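Local coordinates for protein glutathione S-transferase (Gordonia bronchialis, PDB 4PTS) that probably acts as an omega-like glutathione transferase, using glutathione in a two-domain enzyme built from a thioredoxin-like sheet and an all-helical domain, at residues D280-K285 with A341-P346; Y41-G46 with L149-Y154; A264-L269 with R308-P313. All blocks are in the same frame, centred on the assembly; numbering follows the deposited sequence.

Followed from the N terminus, contact 2 comes first: residues 41-46, just ahead of strand 48-53, meet 149-154, at the end of helix 140-149, so the loop it closes holds the whole mixed four-stranded sheet. It is complete before the other two begin, and its nearest atoms are about 19 Å from contact 3 and about 23 Å from contact 1. Contact 3 then opens on helix 260-270, and contact 1 opens at the start of the next helix, 281-291, before contact 3 closes at 308-313; contact 1 closes last, at 341-346. These two therefore cross. Together they fasten the long, mostly irregular C-terminal tail to two successive helices, and they touch through Phe281 and Trp310 and through Val345 and Leu311.

Contact 1 of 3, residues D280-K285 with A341-P346; sequences DFTQIK and AQNWVP
Asn343 of the C-terminal tail packs against Asp280 and Thr282, the N-cap and an early residue of helix 281-291 in the glutathione transferase C-terminal domain. Asn343 CB lies 3.4 Å from Asp280 OD1, while Thr282 OG1 reaches the backbone of the tail, 3.4 Å from Asn343 CA; the side chains of Thr282 and Asn343 cross at about a right angle. The carbonyl oxygen of Asn343 sits 3.2 Å from Phe281 N in a weak, bent hydrogen bond (127°), using an N-H that the first helical turn cannot pair internally. That oxygen also lies at the edge of the Phe281 ring. Val345 CG1 approaches Phe281 CE2 obliquely at 3.7 Å, so a branched aliphatic residue and an aromatic one share a buried patch, which Trp310 and Leu307 extend. Trp344, whose CB points away from the helix, is held through NE1 by Gly276 O, and a 3-10 turn joins Trp344 N to Ala341 O. On the helix side, Asp280 suits the N-cap because its carboxylate, with CG anti to the backbone N (chi1 -177°), can take up an N-H of the first turn: Asp280 OD1 accepts from Gln283 N at 2.8 Å, nearly straight at 173° and from above the carboxylate plane.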
loop_
_atom_site.group_PDB
_atom_site.type_symbol
_atom_site.label_atom_id
_atom_site.label_comp_id
_atom_site.label_asym_id
_atom_site.label_seq_id
_atom_site.Cartn_x
_atom_site.Cartn_y
_atom_site.Cartn_z
ATOM N N ASP B 280 15.513 -10.382 -5.674
ATOM C CA ASP B 280 14.698 -11.428 -5.023
ATOM C C ASP B 280 13.540 -10.811 -4.224
ATOM O O ASP B 280 13.715 -10.349 -3.098
ATOM C CB ASP B 280 15.580 -12.302 -4.118
ATOM C CG ASP B 280 14.802 -13.468 -3.456
ATOM O OD1 ASP B 280 13.617 -13.255 -3.057
ATOM O OD2 ASP B 280 15.383 -14.589 -3.333
ATOM N N PHE B 281 12.355 -10.812 -4.821
ATOM C CA PHE B 281 11.216 -10.154 -4.235
ATOM C C PHE B 281 10.736 -10.850 -2.978
ATOM O O PHE B 281 10.152 -10.217 -2.103
ATOM C CB PHE B 281 10.068 -10.102 -5.233
ATOM C CG PHE B 281 10.350 -9.268 -6.455
ATOM C CD1 PHE B 281 10.327 -7.884 -6.387
ATOM C CD2 PHE B 281 10.606 -9.869 -7.677
ATOM C CE1 PHE B 281 10.569 -7.115 -7.509
ATOM C CE2 PHE B 281 10.848 -9.107 -8.802
ATOM C CZ PHE B 281 10.835 -7.725 -8.716
ATOM N N THR B 282 10.948 -12.140 -2.861
ATOM C CA THR B 282 10.469 -12.781 -1.668
ATOM C C THR B 282 11.290 -12.333 -0.474
ATOM O O THR B 282 10.734 -11.960 0.547
ATOM C CB THR B 282 10.416 -14.307 -1.816
ATOM O OG1 THR B 282 9.469 -14.610 -2.849
ATOM C CG2 THR B 282 9.950 -14.982 -0.520
ATOM N N GLN B 283 12.606 -12.324 -0.609
ATOM C CA GLN B 283 13.478 -11.918 0.495
ATOM C C GLN B 283 13.404 -10.430 0.820
ATOM O O GLN B 283 13.634 -10.021 1.951
ATOM C CB GLN B 283 14.921 -12.274 0.196
ATOM C CG GLN B 283 15.204 -13.753 0.249
ATOM C CD GLN B 283 16.671 -14.089 0.034
ATOM O OE1 GLN B 283 16.972 -15.098 -0.570
ATOM N NE2 GLN B 283 17.592 -13.264 0.557
ATOM N N ILE B 284 13.074 -9.625 -0.171
ATOM C CA ILE B 284 12.861 -8.217 0.068
ATOM C C ILE B 284 11.678 -7.992 0.997
ATOM O O ILE B 284 11.780 -7.339 2.035
ATOM C CB ILE B 284 12.592 -7.495 -1.255
ATOM C CG1 ILE B 284 13.916 -7.317 -1.995
ATOM C CG2 ILE B 284 11.969 -6.128 -1.015
ATOM C CD1 ILE B 284 13.765 -7.039 -3.468
ATOM N N LYS B 285 10.544 -8.553 0.609
ATOM C CA LYS B 285 9.342 -8.427 1.408
ATOM C C LYS B 285 9.550 -9.019 2.784
ATOM O O LYS B 285 9.294 -8.361 3.792
ATOM C CB LYS B 285 8.160 -9.079 0.701
ATOM C CG LYS B 285 7.678 -8.250 -0.467
ATOM C CD LYS B 285 6.982 -9.104 -1.501
ATOM C CE LYS B 285 5.724 -9.722 -0.926
ATOM N NZ LYS B 285 5.050 -10.617 -1.893
ATOM N N ALA B 341 13.266 -19.462 -8.885
ATOM C CA ALA B 341 12.197 -19.005 -9.793
ATOM C C ALA B 341 10.914 -18.530 -9.061
ATOM O O ALA B 341 10.286 -17.533 -9.455
ATOM C CB ALA B 341 11.873 -20.106 -10.807
ATOM N N GLN B 342 10.537 -19.297 -8.033
ATOM C CA GLN B 342 9.459 -18.972 -7.077
ATOM C C GLN B 342 9.615 -17.636 -6.330
ATOM O O GLN B 342 8.628 -17.058 -5.896
ATOM C CB GLN B 342 9.416 -20.064 -6.027
ATOM C CG GLN B 342 10.730 -20.130 -5.265
ATOM C CD GLN B 342 11.005 -21.489 -4.692
ATOM O OE1 GLN B 342 12.055 -22.088 -4.971
ATOM N NE2 GLN B 342 10.068 -21.993 -3.872
ATOM N N ASN B 343 10.852 -17.189 -6.158
ATOM C CA ASN B 343 11.152 -15.921 -5.512
ATOM C C ASN B 343 11.242 -14.748 -6.479
ATOM O O ASN B 343 11.374 -13.598 -6.063
ATOM C CB ASN B 343 12.495 -16.013 -4.783
ATOM C CG ASN B 343 12.462 -16.895 -3.547
ATOM O OD1 ASN B 343 13.464 -17.000 -2.858
ATOM N ND2 ASN B 343 11.327 -17.530 -3.264
ATOM N N TRP B 344 11.193 -15.048 -7.773
ATOM C CA TRP B 344 11.305 -14.046 -8.825
ATOM C C TRP B 344 9.915 -13.804 -9.419
ATOM O O TRP B 344 8.917 -14.199 -8.828
ATOM C CB TRP B 344 12.281 -14.554 -9.892
ATOM C CG TRP B 344 13.003 -13.488 -10.620
ATOM C CD1 TRP B 344 13.790 -12.545 -10.078
ATOM C CD2 TRP B 344 13.003 -13.264 -12.034
ATOM N NE1 TRP B 344 14.285 -11.727 -11.055
ATOM C CE2 TRP B 344 13.813 -12.149 -12.273
ATOM C CE3 TRP B 344 12.387 -13.901 -13.123
ATOM C CZ2 TRP B 344 14.033 -11.650 -13.564
ATOM C CZ3 TRP B 344 12.599 -13.409 -14.397
ATOM C CH2 TRP B 344 13.416 -12.298 -14.607
ATOM N N VAL B 345 9.858 -13.152 -10.576
ATOM C CA VAL B 345 8.599 -13.017 -11.311
ATOM C C VAL B 345 8.221 -14.369 -11.936
ATOM O O VAL B 345 9.092 -15.117 -12.368
ATOM C CB VAL B 345 8.614 -11.885 -12.367
ATOM C CG1 VAL B 345 9.347 -10.640 -11.860
ATOM C CG2 VAL B 345 9.231 -12.365 -13.650
ATOM N N PRO B 346 6.928 -14.711 -11.940
ATOM C CA PRO B 346 6.478 -15.949 -12.610
ATOM C C PRO B 346 6.566 -15.966 -14.172
ATOM O O PRO B 346 6.056 -15.049 -14.835
ATOM C CB PRO B 346 5.041 -16.113 -12.089
ATOM C CG PRO B 346 5.082 -15.461 -10.742
ATOM C CD PRO B 346 5.951 -14.256 -10.934
#

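Contact 2 of 3, residues Y41-G46 with L149-Y154; sequences YPVEPG and LEWTAY
The indole of Trp151 carries Val43 on one face: Val43 CG1 stands 4.1 Å from the centroid of the five-membered ring and only 10° off its normal, a CH-pi contact, with CB also above the ring system. The phenol of Tyr154 is met differently, obliquely by both Val43 CG2 and Pro45 CD. This arrangement joins the loop leading into strand 48-53 of the thioredoxin-like domain to the start of the linker that runs from helix 140-149 to the helical domain. Elsewhere round the indole, Phe147 meets it edge-to-face and Tyr48 of the strand touches it, which places Trp151 in a buried aromatic cluster.

Val43 suits its place because its two methyls part company. CG1, beside the backbone N and anti to the carbonyl carbon (chi1 -38°), serves the indole, and Val43 CG2 lies 4.0 Å from Tyr154 CE2. The side chains of Val43 and Trp151 run past each other in opposite directions, with CB and CG1 of the valine both over the indole. Val43 CG1 also rests on the backbone of the linker, 3.6 Å from Glu150 O.

What brings the two rings to bear on one valine is a beta turn closed by Tyr154 N donating to Trp151 O. Glu150 contributes its CB, while its chain bends at chi2 and its OE1 accepts from Ala35 N. On the other loop, a backbone bond to Thr34 holds Val43. Pro45, a rigid ring well suited to lie against an aromatic, crosses Tyr154 at about a right angle; Pro45 CD is 3.6 Å from Tyr154 CZ, and Pro45 CG is 3.9 Å from Tyr154 CE1.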
loop_
_atom_site.group_PDB
_atom_site.type_symbol
_atom_site.label_atom_id
_atom_site.label_comp_id
_atom_site.label_asym_id
_atom_site.label_seq_id
_atom_site.Cartn_x
_atom_site.Cartn_y
_atom_site.Cartn_z
ATOM N N TYR B 41 45.304 -2.364 1.848
ATOM C CA TYR B 41 44.361 -3.319 1.312
ATOM C C TYR B 41 44.355 -3.169 -0.195
ATOM O O TYR B 41 43.483 -2.527 -0.746
ATOM C CB TYR B 41 42.979 -3.047 1.885
ATOM C CG TYR B 41 42.884 -3.302 3.374
ATOM C CD1 TYR B 41 42.773 -4.589 3.874
ATOM C CD2 TYR B 41 42.923 -2.258 4.284
ATOM C CE1 TYR B 41 42.691 -4.828 5.239
ATOM C CE2 TYR B 41 42.842 -2.490 5.652
ATOM C CZ TYR B 41 42.717 -3.777 6.127
ATOM O OH TYR B 41 42.626 -4.021 7.483
ATOM N N PRO B 42 45.352 -3.752 -0.865
ATOM C CA PRO B 42 45.409 -3.719 -2.320
ATOM C C PRO B 42 44.391 -4.645 -2.972
ATOM O O PRO B 42 44.045 -5.676 -2.393
ATOM C CB PRO B 42 46.812 -4.230 -2.617
ATOM C CG PRO B 42 47.113 -5.140 -1.484
ATOM C CD PRO B 42 46.473 -4.515 -0.287
ATOM N N VAL B 43 43.929 -4.309 -4.172
ATOM C CA VAL B 43 43.039 -5.231 -4.865
ATOM C C VAL B 43 43.883 -6.432 -5.219
ATOM O O VAL B 43 44.999 -6.270 -5.702
ATOM C CB VAL B 43 42.344 -4.680 -6.152
ATOM C CG1 VAL B 43 41.947 -3.227 -5.994
ATOM C CG2 VAL B 43 43.197 -4.853 -7.399
ATOM N N GLU B 44 43.370 -7.622 -4.920
ATOM C CA GLU B 44 43.779 -8.837 -5.616
ATOM C C GLU B 44 42.719 -9.938 -5.554
ATOM O O GLU B 44 41.988 -10.074 -4.568
ATOM C CB GLU B 44 45.137 -9.350 -5.144
ATOM C CG GLU B 44 45.361 -9.256 -3.659
ATOM C CD GLU B 44 46.714 -9.806 -3.271
ATOM O OE1 GLU B 44 46.988 -10.979 -3.621
ATOM O OE2 GLU B 44 47.494 -9.067 -2.617
ATOM N N PRO B 45 42.642 -10.722 -6.631
ATOM C CA PRO B 45 41.659 -11.764 -6.752
ATOM C C PRO B 45 41.840 -12.833 -5.695
ATOM O O PRO B 45 42.964 -13.138 -5.318
ATOM C CB PRO B 45 41.912 -12.330 -8.155
ATOM C CG PRO B 45 43.314 -11.970 -8.465
ATOM C CD PRO B 45 43.497 -10.638 -7.828
ATOM N N GLY B 46 40.721 -13.359 -5.214
ATOM C CA GLY B 46 40.719 -14.413 -4.229
ATOM C C GLY B 46 40.971 -13.933 -2.812
ATOM O O GLY B 46 40.927 -14.724 -1.877
ATOM N N LEU B 149 36.581 1.908 -10.350
ATOM C CA LEU B 149 37.877 2.593 -10.525
ATOM C C LEU B 149 39.099 1.776 -10.148
ATOM O O LEU B 149 40.102 1.833 -10.852
ATOM C CB LEU B 149 37.922 3.895 -9.745
ATOM C CG LEU B 149 36.881 4.928 -10.145
ATOM C CD1 LEU B 149 37.181 6.226 -9.394
ATOM C CD2 LEU B 149 36.786 5.151 -11.649
ATOM N N GLU B 150 39.037 1.039 -9.048
ATOM C CA GLU B 150 40.218 0.340 -8.545
ATOM C C GLU B 150 40.360 -1.115 -9.029
ATOM O O GLU B 150 41.467 -1.604 -9.192
ATOM C CB GLU B 150 40.256 0.408 -7.021
ATOM C CG GLU B 150 40.212 1.827 -6.445
ATOM C CD GLU B 150 41.401 2.705 -6.841
ATOM O OE1 GLU B 150 42.577 2.353 -6.558
ATOM O OE2 GLU B 150 41.153 3.781 -7.431
ATOM N N TRP B 151 39.249 -1.789 -9.306
ATOM C CA TRP B 151 39.286 -3.170 -9.795
ATOM C C TRP B 151 39.335 -3.207 -11.311
ATOM O O TRP B 151 39.111 -4.243 -11.938
ATOM C CB TRP B 151 38.062 -3.929 -9.320
ATOM C CG TRP B 151 38.063 -4.082 -7.891
ATOM C CD1 TRP B 151 37.874 -3.110 -6.954
ATOM C CD2 TRP B 151 38.269 -5.283 -7.183
ATOM N NE1 TRP B 151 37.956 -3.634 -5.684
ATOM C CE2 TRP B 151 38.193 -4.974 -5.801
ATOM C CE3 TRP B 151 38.495 -6.606 -7.574
ATOM C CZ2 TRP B 151 38.346 -5.932 -4.819
ATOM C CZ3 TRP B 151 38.652 -7.561 -6.602
ATOM C CH2 TRP B 151 38.571 -7.221 -5.229
ATOM N N THR B 152 39.648 -2.073 -11.904
ATOM C CA THR B 152 39.547 -1.916 -13.337
ATOM C C THR B 152 40.333 -2.971 -14.139
ATOM O O THR B 152 39.909 -3.388 -15.222
ATOM C CB THR B 152 39.925 -0.481 -13.740
ATOM O OG1 THR B 152 39.933 -0.395 -15.159
ATOM C CG2 THR B 152 41.300 -0.069 -13.166
ATOM N N ALA B 153 41.447 -3.443 -13.590
ATOM C CA ALA B 153 42.250 -4.469 -14.253
ATOM C C ALA B 153 41.564 -5.841 -14.420
ATOM O O ALA B 153 41.989 -6.639 -15.244
ATOM C CB ALA B 153 43.568 -4.632 -13.505
ATOM N N TYR B 154 40.527 -6.122 -13.632
ATOM C CA TYR B 154 39.884 -7.439 -13.634
ATOM C C TYR B 154 38.484 -7.417 -14.200
ATOM O O TYR B 154 37.782 -8.425 -14.206
ATOM C CB TYR B 154 39.886 -7.987 -12.218
ATOM C CG TYR B 154 41.290 -8.176 -11.699
ATOM C CD1 TYR B 154 41.999 -9.333 -11.979
ATOM C CD2 TYR B 154 41.920 -7.193 -10.943
ATOM C CE1 TYR B 154 43.297 -9.514 -11.521
ATOM C CE2 TYR B 154 43.216 -7.369 -10.475
ATOM C CZ TYR B 154 43.898 -8.528 -10.778
ATOM O OH TYR B 154 45.168 -8.729 -10.329
#

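Contact 3 of 3, residues A264-L269 with R308-P313; sequences AYARDL and RNWLTP
Arg267 NH2 donates to Pro313 O at 2.9 Å (130°), approaching from above the carbonyl plane. Arg267 NH2 also makes two weak bonds, to Thr312 OG1 at 2.9 Å and to Thr312 O; Gln271 NE2 donates to Thr312 O as well, and to Trp310 O. A long, flexible arginine suits this place: the bend at chi3 (-73°) turns NE off the line of its extended CB-CG-CD run, and its guanidinium makes a cation-pi contact with Trp263. Thr312 OG1 is steadied by donating to Asn309 O at 2.7 Å, and Thr312 N shares that acceptor. An alanine in place of Arg267, lacking the chain beyond CB, would probably leave Pro313 O and Thr312 OG1 without this donor and open a gap beside Trp310 CE3. The aliphatic part of Arg267 packs obliquely on Trp310, Arg267 CG lying 4.0 Å from Trp310 CE3. Ala266 is small enough to let the indole in: Ala266 CB is 3.9 Å from Trp310 CZ3, and Ala266 O lies at the ring edge, in plane. Trp310 lies against helix 260-270, stacked on Phe270, edge-to-face with Trp263 and beside Phe281 of helix 281-291, while Ala266 also touches Leu238 of helix 229-245.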
loop_
_atom_site.group_PDB
_atom_site.type_symbol
_atom_site.label_atom_id
_atom_site.label_comp_id
_atom_site.label_asym_id
_atom_site.label_seq_id
_atom_site.Cartn_x
_atom_site.Cartn_y
_atom_site.Cartn_z
ATOM N N ALA B 264 8.288 2.776 -16.880
ATOM C CA ALA B 264 8.933 2.326 -18.120
ATOM C C ALA B 264 10.446 2.304 -17.971
ATOM O O ALA B 264 11.109 1.359 -18.402
ATOM C CB ALA B 264 8.542 3.215 -19.291
ATOM N N TYR B 265 10.986 3.367 -17.392
ATOM C CA TYR B 265 12.396 3.403 -17.025
ATOM C C TYR B 265 12.749 2.222 -16.136
ATOM O O TYR B 265 13.725 1.507 -16.391
ATOM C CB TYR B 265 12.682 4.695 -16.307
ATOM C CG TYR B 265 13.993 4.768 -15.594
ATOM C CD1 TYR B 265 15.150 5.120 -16.279
ATOM C CD2 TYR B 265 14.077 4.550 -14.225
ATOM C CE1 TYR B 265 16.366 5.232 -15.633
ATOM C CE2 TYR B 265 15.285 4.669 -13.568
ATOM C CZ TYR B 265 16.429 5.008 -14.283
ATOM O OH TYR B 265 17.661 5.118 -13.676
ATOM N N ALA B 266 11.954 1.997 -15.094
ATOM C CA ALA B 266 12.226 0.880 -14.181
ATOM C C ALA B 266 12.255 -0.465 -14.900
ATOM O O ALA B 266 13.171 -1.253 -14.692
ATOM C CB ALA B 266 11.216 0.852 -13.054
ATOM N N ARG B 267 11.273 -0.716 -15.753
ATOM C CA ARG B 267 11.212 -1.995 -16.432
ATOM C C ARG B 267 12.370 -2.177 -17.430
ATOM O O ARG B 267 12.876 -3.285 -17.624
ATOM C CB ARG B 267 9.877 -2.145 -17.136
ATOM C CG ARG B 267 8.740 -2.481 -16.196
ATOM C CD ARG B 267 7.418 -2.566 -16.943
ATOM N NE ARG B 267 6.950 -1.239 -17.336
ATOM C CZ ARG B 267 6.336 -0.938 -18.483
ATOM N NH1 ARG B 267 5.955 0.301 -18.713
ATOM N NH2 ARG B 267 6.103 -1.858 -19.404
ATOM N N ASP B 268 12.779 -1.083 -18.059
ATOM C CA ASP B 268 13.919 -1.089 -18.958
ATOM C C ASP B 268 15.182 -1.594 -18.238
ATOM O O ASP B 268 15.867 -2.487 -18.736
ATOM C CB ASP B 268 14.098 0.328 -19.502
ATOM C CG ASP B 268 15.368 0.515 -20.306
ATOM O OD1 ASP B 268 15.789 -0.478 -20.947
ATOM O OD2 ASP B 268 15.892 1.683 -20.308
ATOM N N LEU B 269 15.477 -1.015 -17.075
ATOM C CA LEU B 269 16.578 -1.471 -16.229
ATOM C C LEU B 269 16.351 -2.866 -15.694
ATOM O O LEU B 269 17.278 -3.684 -15.704
ATOM C CB LEU B 269 16.801 -0.536 -15.045
ATOM C CG LEU B 269 17.231 0.894 -15.395
ATOM C CD1 LEU B 269 17.475 1.720 -14.138
ATOM C CD2 LEU B 269 18.480 0.892 -16.256
ATOM N N ARG B 308 4.088 -9.704 -12.555
ATOM C CA ARG B 308 4.246 -10.039 -13.964
ATOM C C ARG B 308 4.437 -8.836 -14.870
ATOM O O ARG B 308 5.184 -8.883 -15.826
ATOM C CB ARG B 308 3.066 -10.889 -14.426
ATOM C CG ARG B 308 2.975 -12.212 -13.656
ATOM C CD ARG B 308 1.920 -13.193 -14.181
ATOM N NE ARG B 308 0.541 -12.699 -14.032
ATOM C CZ ARG B 308 -0.519 -13.440 -13.702
ATOM N NH1 ARG B 308 -0.400 -14.737 -13.422
ATOM N NH2 ARG B 308 -1.713 -12.864 -13.606
ATOM N N ASN B 309 3.804 -7.729 -14.525
ATOM C CA ASN B 309 3.987 -6.455 -15.238
ATOM C C ASN B 309 5.439 -5.997 -15.438
ATOM O O ASN B 309 5.712 -5.169 -16.293
ATOM C CB ASN B 309 3.192 -5.351 -14.531
ATOM C CG ASN B 309 3.475 -5.259 -13.002
ATOM O OD1 ASN B 309 4.272 -6.014 -12.410
ATOM N ND2 ASN B 309 2.806 -4.301 -12.361
ATOM N N TRP B 310 6.367 -6.518 -14.635
ATOM C CA TRP B 310 7.779 -6.144 -14.745
ATOM C C TRP B 310 8.355 -6.555 -16.081
ATOM O O TRP B 310 9.256 -5.924 -16.588
ATOM C CB TRP B 310 8.633 -6.806 -13.652
ATOM C CG TRP B 310 8.685 -6.089 -12.337
ATOM C CD1 TRP B 310 8.096 -6.468 -11.187
ATOM C CD2 TRP B 310 9.389 -4.885 -12.046
ATOM N NE1 TRP B 310 8.370 -5.574 -10.183
ATOM C CE2 TRP B 310 9.170 -4.590 -10.685
ATOM C CE3 TRP B 310 10.178 -4.021 -12.801
ATOM C CZ2 TRP B 310 9.733 -3.466 -10.052
ATOM C CZ3 TRP B 310 10.726 -2.897 -12.177
ATOM C CH2 TRP B 310 10.508 -2.638 -10.810
ATOM N N LEU B 311 7.834 -7.631 -16.635
ATOM C CA LEU B 311 8.338 -8.161 -17.897
ATOM C C LEU B 311 7.559 -7.691 -19.120
ATOM O O LEU B 311 7.714 -8.234 -20.201
ATOM C CB LEU B 311 8.296 -9.677 -17.851
ATOM C CG LEU B 311 9.103 -10.304 -16.714
ATOM C CD1 LEU B 311 8.979 -11.825 -16.815
ATOM C CD2 LEU B 311 10.567 -9.851 -16.741
ATOM N N THR B 312 6.754 -6.661 -18.953
ATOM C CA THR B 312 6.016 -6.129 -20.058
ATOM C C THR B 312 6.877 -5.074 -20.762
ATOM O O THR B 312 7.730 -4.457 -20.149
ATOM C CB THR B 312 4.668 -5.540 -19.613
ATOM O OG1 THR B 312 4.885 -4.407 -18.769
ATOM C CG2 THR B 312 3.872 -6.585 -18.867
ATOM N N PRO B 313 6.644 -4.888 -22.068
ATOM C CA PRO B 313 7.318 -3.955 -22.972
ATOM C C PRO B 313 7.246 -2.515 -22.552
ATOM O O PRO B 313 6.155 -2.027 -22.274
ATOM C CB PRO B 313 6.517 -4.102 -24.259
ATOM C CG PRO B 313 6.096 -5.525 -24.246
ATOM C CD PRO B 313 5.763 -5.814 -22.810
#